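Local coordinates for nucleoprotein (Sendai virus, PDB 6M7D) that coats the viral genomic RNA in a helical nucleocapsid, one subunit per six nucleotides, and so protects the template for transcription and replication, at residues D292-L296 against N328-L332; Q366-K370 against G406-K410. All blocks are in the same frame, centred on the assembly; numbering follows the deposited sequence.

Contact 1. Residues D292-L296 against N328-L332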
ATOM      1  N   ASP A 292      15.855  21.267  -9.368  1.00  1.22           N
ATOM      2  CA  ASP A 292      14.865  20.276  -8.972  1.00  1.22           C
ATOM      3  C   ASP A 292      14.720  19.177 -10.009  1.00  1.22           C
ATOM      4  O   ASP A 292      14.427  18.037  -9.655  1.00  1.22           O
ATOM      5  CB  ASP A 292      13.537  20.965  -8.711  1.00  1.22           C
ATOM      6  CG  ASP A 292      13.631  21.983  -7.607  1.00  1.22           C
ATOM      7  OD1 ASP A 292      14.533  21.851  -6.756  1.00  1.22           O
ATOM      8  OD2 ASP A 292      12.812  22.916  -7.580  1.00  1.22           O
ATOM      9  N   ILE A 293      14.958  19.482 -11.281  1.00  0.73           N
ATOM     10  CA  ILE A 293      14.989  18.436 -12.297  1.00  0.73           C
ATOM     11  C   ILE A 293      16.203  17.538 -12.100  1.00  0.73           C
ATOM     12  O   ILE A 293      16.117  16.319 -12.259  1.00  0.73           O
ATOM     13  CB  ILE A 293      14.951  19.059 -13.704  1.00  0.73           C
ATOM     14  CG1 ILE A 293      13.519  19.420 -14.082  1.00  0.73           C
ATOM     15  CG2 ILE A 293      15.515  18.117 -14.732  1.00  0.73           C
ATOM     16  CD1 ILE A 293      13.417  20.545 -15.067  1.00  0.73           C
ATOM     17  N   ASN A 294      17.348  18.118 -11.728  1.00  0.76           N
ATOM     18  CA  ASN A 294      18.510  17.293 -11.399  1.00  0.76           C
ATOM     19  C   ASN A 294      18.241  16.417 -10.183  1.00  0.76           C
ATOM     20  O   ASN A 294      18.611  15.234 -10.158  1.00  0.76           O
ATOM     21  CB  ASN A 294      19.729  18.174 -11.146  1.00  0.76           C
ATOM     22  CG  ASN A 294      20.133  18.969 -12.354  1.00  0.76           C
ATOM     23  OD1 ASN A 294      19.872  18.573 -13.484  1.00  0.76           O
ATOM     24  ND2 ASN A 294      20.781  20.103 -12.123  1.00  0.76           N
ATOM     25  N   LYS A 295      17.624  16.994  -9.154  1.00  0.45           N
ATOM     26  CA  LYS A 295      17.233  16.225  -7.982  1.00  0.45           C
ATOM     27  C   LYS A 295      16.325  15.071  -8.362  1.00  0.45           C
ATOM     28  O   LYS A 295      16.513  13.947  -7.895  1.00  0.45           O
ATOM     29  CB  LYS A 295      16.543  17.136  -6.971  1.00  0.45           C
ATOM     30  CG  LYS A 295      16.253  16.485  -5.638  1.00  0.45           C
ATOM     31  CD  LYS A 295      17.515  16.312  -4.824  1.00  0.45           C
ATOM     32  CE  LYS A 295      17.224  15.632  -3.495  1.00  0.45           C
ATOM     33  NZ  LYS A 295      16.859  14.196  -3.645  1.00  0.45           N
ATOM     34  N   LEU A 296      15.339  15.325  -9.221  1.00  0.33           N
ATOM     35  CA  LEU A 296      14.416  14.276  -9.624  1.00  0.33           C
ATOM     36  C   LEU A 296      15.086  13.226 -10.493  1.00  0.33           C
ATOM     37  O   LEU A 296      14.673  12.069 -10.477  1.00  0.33           O
ATOM     38  CB  LEU A 296      13.228  14.874 -10.362  1.00  0.33           C
ATOM     39  CG  LEU A 296      11.923  15.027  -9.593  1.00  0.33           C
ATOM     40  CD1 LEU A 296      10.799  14.837 -10.555  1.00  0.33           C
ATOM     41  CD2 LEU A 296      11.819  14.048  -8.466  1.00  0.33           C
ATOM     42  N   ASN A 328      12.229  18.480  -1.165  1.00  0.21           N
ATOM     43  CA  ASN A 328      13.561  18.482  -1.746  1.00  0.21           C
ATOM     44  C   ASN A 328      13.575  18.980  -3.178  1.00  0.21           C
ATOM     45  O   ASN A 328      14.645  19.314  -3.692  1.00  0.21           O
ATOM     46  CB  ASN A 328      14.166  17.077  -1.700  1.00  0.21           C
ATOM     47  CG  ASN A 328      13.765  16.312  -0.459  1.00  0.21           C
ATOM     48  OD1 ASN A 328      14.367  16.456   0.599  1.00  0.21           O
ATOM     49  ND2 ASN A 328      12.746  15.494  -0.586  1.00  0.21           N
ATOM     50  N   TYR A 329      12.420  19.035  -3.833  1.00  0.19           N
ATOM     51  CA  TYR A 329      12.296  19.593  -5.180  1.00  0.19           C
ATOM     52  C   TYR A 329      11.026  20.428  -5.239  1.00  0.19           C
ATOM     53  O   TYR A 329      10.126  20.162  -6.033  1.00  0.19           O
ATOM     54  CB  TYR A 329      12.296  18.485  -6.235  1.00  0.19           C
ATOM     55  CG  TYR A 329      11.423  17.294  -5.894  1.00  0.19           C
ATOM     56  CD1 TYR A 329      11.859  16.318  -5.012  1.00  0.19           C
ATOM     57  CD2 TYR A 329      10.163  17.153  -6.446  1.00  0.19           C
ATOM     58  CE1 TYR A 329      11.071  15.261  -4.691  1.00  0.19           C
ATOM     59  CE2 TYR A 329       9.374  16.097  -6.129  1.00  0.19           C
ATOM     60  CZ  TYR A 329       9.831  15.153  -5.257  1.00  0.19           C
ATOM     61  OH  TYR A 329       9.045  14.086  -4.937  1.00  0.19           O
ATOM     62  N   PRO A 330      10.934  21.476  -4.416  1.00  0.36           N
ATOM     63  CA  PRO A 330       9.634  22.130  -4.217  1.00  0.36           C
ATOM     64  C   PRO A 330       9.152  22.939  -5.405  1.00  0.36           C
ATOM     65  O   PRO A 330       7.940  23.046  -5.599  1.00  0.36           O
ATOM     66  CB  PRO A 330       9.877  23.025  -2.994  1.00  0.36           C
ATOM     67  CG  PRO A 330      11.230  22.710  -2.520  1.00  0.36           C
ATOM     68  CD  PRO A 330      11.986  22.153  -3.648  1.00  0.36           C
ATOM     69  N   ALA A 331      10.042  23.525  -6.199  1.00  0.56           N
ATOM     70  CA  ALA A 331       9.586  24.306  -7.341  1.00  0.56           C
ATOM     71  C   ALA A 331       9.074  23.399  -8.449  1.00  0.56           C
ATOM     72  O   ALA A 331       8.016  23.651  -9.033  1.00  0.56           O
ATOM     73  CB  ALA A 331      10.706  25.205  -7.854  1.00  0.56           C
ATOM     74  N   LEU A 332       9.815  22.336  -8.751  1.00  0.41           N
ATOM     75  CA  LEU A 332       9.347  21.366  -9.728  1.00  0.41           C
ATOM     76  C   LEU A 332       8.095  20.663  -9.239  1.00  0.41           C
ATOM     77  O   LEU A 332       7.190  20.380 -10.024  1.00  0.41           O
ATOM     78  CB  LEU A 332      10.447  20.357 -10.032  1.00  0.41           C
ATOM     79  CG  LEU A 332      10.189  19.376 -11.167  1.00  0.41           C
ATOM     80  CD1 LEU A 332       9.914  20.105 -12.463  1.00  0.41           C
ATOM     81  CD2 LEU A 332      11.357  18.456 -11.302  1.00  0.41           C
TER

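Contact 2. Residues Q366-K370 against G406-K410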
ATOM      1  N   GLN A 366      -0.396  25.663 -13.539  1.00  1.68           N
ATOM      2  CA  GLN A 366      -1.792  25.791 -13.939  1.00  1.68           C
ATOM      3  C   GLN A 366      -1.935  26.600 -15.217  1.00  1.68           C
ATOM      4  O   GLN A 366      -2.804  26.319 -16.043  1.00  1.68           O
ATOM      5  CB  GLN A 366      -2.601  26.436 -12.829  1.00  1.68           C
ATOM      6  CG  GLN A 366      -2.728  25.604 -11.611  1.00  1.68           C
ATOM      7  CD  GLN A 366      -3.465  26.320 -10.548  1.00  1.68           C
ATOM      8  OE1 GLN A 366      -3.497  27.538 -10.512  1.00  1.68           O
ATOM      9  NE2 GLN A 366      -4.091  25.566  -9.675  1.00  1.68           N
ATOM     10  N   ALA A 367      -1.093  27.617 -15.391  1.00  1.20           N
ATOM     11  CA  ALA A 367      -1.192  28.483 -16.556  1.00  1.20           C
ATOM     12  C   ALA A 367      -0.750  27.765 -17.821  1.00  1.20           C
ATOM     13  O   ALA A 367      -1.420  27.842 -18.853  1.00  1.20           O
ATOM     14  CB  ALA A 367      -0.361  29.742 -16.332  1.00  1.20           C
ATOM     15  N   VAL A 368       0.392  27.079 -17.772  1.00  1.38           N
ATOM     16  CA  VAL A 368       0.845  26.354 -18.950  1.00  1.38           C
ATOM     17  C   VAL A 368      -0.024  25.139 -19.216  1.00  1.38           C
ATOM     18  O   VAL A 368      -0.135  24.704 -20.364  1.00  1.38           O
ATOM     19  CB  VAL A 368       2.329  25.950 -18.833  1.00  1.38           C
ATOM     20  CG1 VAL A 368       3.160  27.133 -18.434  1.00  1.38           C
ATOM     21  CG2 VAL A 368       2.514  24.820 -17.853  1.00  1.38           C
ATOM     22  N   ALA A 369      -0.657  24.579 -18.188  1.00  1.25           N
ATOM     23  CA  ALA A 369      -1.534  23.442 -18.403  1.00  1.25           C
ATOM     24  C   ALA A 369      -2.869  23.863 -18.994  1.00  1.25           C
ATOM     25  O   ALA A 369      -3.537  23.059 -19.647  1.00  1.25           O
ATOM     26  CB  ALA A 369      -1.741  22.691 -17.091  1.00  1.25           C
ATOM     27  N   LYS A 370      -3.262  25.112 -18.788  1.00  3.45           N
ATOM     28  CA  LYS A 370      -4.547  25.629 -19.221  1.00  3.45           C
ATOM     29  C   LYS A 370      -4.469  26.343 -20.558  1.00  3.45           C
ATOM     30  O   LYS A 370      -5.506  26.701 -21.115  1.00  3.45           O
ATOM     31  CB  LYS A 370      -5.085  26.603 -18.174  1.00  3.45           C
ATOM     32  CG  LYS A 370      -5.992  25.996 -17.152  1.00  3.45           C
ATOM     33  CD  LYS A 370      -6.832  27.060 -16.499  1.00  3.45           C
ATOM     34  CE  LYS A 370      -6.136  27.654 -15.296  1.00  3.45           C
ATOM     35  NZ  LYS A 370      -6.599  27.023 -14.034  1.00  3.45           N
ATOM     36  N   GLY A 406      -9.001  32.864 -16.563  1.00 18.92           N
ATOM     37  CA  GLY A 406      -8.301  33.340 -15.352  1.00 18.92           C
ATOM     38  C   GLY A 406      -8.833  32.744 -14.059  1.00 18.92           C
ATOM     39  O   GLY A 406      -9.004  33.511 -13.091  1.00 18.92           O
ATOM     40  N   ALA A 407      -9.119  31.439 -14.041  1.00 14.74           N
ATOM     41  CA  ALA A 407      -9.606  30.778 -12.805  1.00 14.74           C
ATOM     42  C   ALA A 407      -8.536  29.783 -12.344  1.00 14.74           C
ATOM     43  O   ALA A 407      -8.181  28.898 -13.145  1.00 14.74           O
ATOM     44  CB  ALA A 407     -10.921  30.092 -13.076  1.00 14.74           C
ATOM     45  N   TYR A 408      -8.066  29.901 -11.098  1.00  8.05           N
ATOM     46  CA  TYR A 408      -7.017  29.005 -10.644  1.00  8.05           C
ATOM     47  C   TYR A 408      -7.566  28.077  -9.576  1.00  8.05           C
ATOM     48  O   TYR A 408      -8.528  28.403  -8.880  1.00  8.05           O
ATOM     49  CB  TYR A 408      -5.824  29.782 -10.088  1.00  8.05           C
ATOM     50  CG  TYR A 408      -4.890  30.325 -11.142  1.00  8.05           C
ATOM     51  CD1 TYR A 408      -4.559  29.577 -12.261  1.00  8.05           C
ATOM     52  CD2 TYR A 408      -4.353  31.598 -11.023  1.00  8.05           C
ATOM     53  CE1 TYR A 408      -3.709  30.075 -13.219  1.00  8.05           C
ATOM     54  CE2 TYR A 408      -3.503  32.104 -11.977  1.00  8.05           C
ATOM     55  CZ  TYR A 408      -3.184  31.340 -13.072  1.00  8.05           C
ATOM     56  OH  TYR A 408      -2.335  31.854 -14.022  1.00  8.05           O
ATOM     57  N   HIS A 409      -6.940  26.915  -9.456  1.00  5.21           N
ATOM     58  CA  HIS A 409      -7.260  25.948  -8.420  1.00  5.21           C
ATOM     59  C   HIS A 409      -6.516  26.328  -7.152  1.00  5.21           C
ATOM     60  O   HIS A 409      -5.307  26.564  -7.187  1.00  5.21           O
ATOM     61  CB  HIS A 409      -6.870  24.536  -8.849  1.00  5.21           C
ATOM     62  CG  HIS A 409      -7.609  24.046 -10.052  1.00  5.21           C
ATOM     63  ND1 HIS A 409      -8.895  23.562  -9.986  1.00  5.21           N
ATOM     64  CD2 HIS A 409      -7.243  23.967 -11.352  1.00  5.21           C
ATOM     65  CE1 HIS A 409      -9.292  23.207 -11.194  1.00  5.21           C
ATOM     66  NE2 HIS A 409      -8.306  23.441 -12.041  1.00  5.21           N
ATOM     67  N   LYS A 410      -7.228  26.400  -6.061  1.00  5.30           N
ATOM     68  CA  LYS A 410      -6.530  26.667  -4.817  1.00  5.30           C
ATOM     69  C   LYS A 410      -5.856  25.391  -4.326  1.00  5.30           C
ATOM     70  O   LYS A 410      -6.426  24.306  -4.444  1.00  5.30           O
ATOM     71  CB  LYS A 410      -7.494  27.191  -3.757  1.00  5.30           C
ATOM     72  CG  LYS A 410      -8.283  28.412  -4.182  1.00  5.30           C
ATOM     73  CD  LYS A 410      -7.379  29.477  -4.773  1.00  5.30           C
ATOM     74  CE  LYS A 410      -7.935  30.011  -6.085  1.00  5.30           C
ATOM     75  NZ  LYS A 410      -6.993  30.947  -6.756  1.00  5.30           N
TER

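Contact 1. Residues D292-L296 against N328-L332
Asp292 reaches from helix 290-305 to the start of helix 330-343, where its carboxylate meets the backbone N-H groups of Ala331 and Leu332. Its CB touches CB of Leu332 (3.4 Å) and CB of Tyr329 (3.7 Å). The torsion chi1 of -61° sets CG beside the backbone N of Asp292 and carries the carboxylate over the backbone of Tyr329, where OD1 lies 3.5 Å from Tyr329 CA. At the tip, OD2 accepts the N-H of Leu332 (N to OD2 3.3 Å, N-H...O angle 153°) on its anti side, tilted out of the carboxylate plane. A weak bond from Ala331 N reaches the same oxygen. Tyr329 holds the N-cap position of helix 330-343, and the Asp292 carboxylate from helix 290-305 takes N-H groups of its first turn in this part of the Ncore, where helices are joined by long loops; its negative charge would probably be favoured by the helix dipole. Nearby, Pro330 touches Tyr356, an RNA-binding residue. One turn beyond Asp292, Leu296 sets CD2 over the face of the Tyr329 ring, a CH-pi contact 3.8 Å from the centroid and 5° off the normal, while its CD1 meets Leu332 CD2. Phe269 and Thr272 of helix 267-277 also touch both Leu296 and Tyr329. The phenol OH of Tyr329 bonds to Phe324 O, and the side chains of Ile293 and Leu332 cross at about a right angle.

Contact 2. Residues Q366-K370 against G406-K410
Gln366 and Lys370, one helical turn apart, each reach a main-chain carbonyl of 406-410, and these two hydrogen bonds are the polar part of the contact. Gln366 NE2 gives a nearly straight bond to His409 O, 2.9 Å long with an N-H...O angle of 164°; it falls on a lone pair in the carbonyl plane, and the oxygen lies close to the plane of the Gln366 amide. The chain of Gln366 is extended beyond CG (chi2 177°), which carries the amide out to that carbonyl. Lys370, bent at chi3 and chi4, brings NZ to 2.6 Å from Ala407 O, also in the carbonyl plane. Van der Waals contact centres on Tyr408: Gln366 CB lies 3.7 Å from Tyr408 CD1, and the Ala367 methyl CB rests against the hydroxyl, 3.7 Å from Tyr408 OH. Among the flat groups, the placement of the Gln366 amide oxygen at the Tyr408 ring is doubtful, whereas the side chains of Gln366 and His409 pass each other at a slant. Gln366 also touches Val341 of helix 330-343. With carbonyls two residues apart bound by side chains at i and i+4, this is an irregular, extended segment held alongside a helix, consistent with the beginning of Ntail as it leaves the Ncore.

How the contacts relate
From the N terminus, helix 290-305 comes first, and contact 1 closes a loop of 31 residues by returning the chain to the start of helix 330-343. That helix leads into the RNA-binding residues Tyr350, Arg354 and Tyr356, then helix 359-370. Contact 2 opens on helix 359-370 and closes a second loop, of 35 residues, that includes helices 381-384 and 388-401. The contacts are in series, neither nested nor crossed; the centres of contact 1 and contact 2 are about 21 Å apart, and the nearest atoms of contact 1 and contact 2 about 10 Å apart. Helix 330-343 joins them, since it begins in contact 1 and its Val341 and Val342 touch helix 359-370.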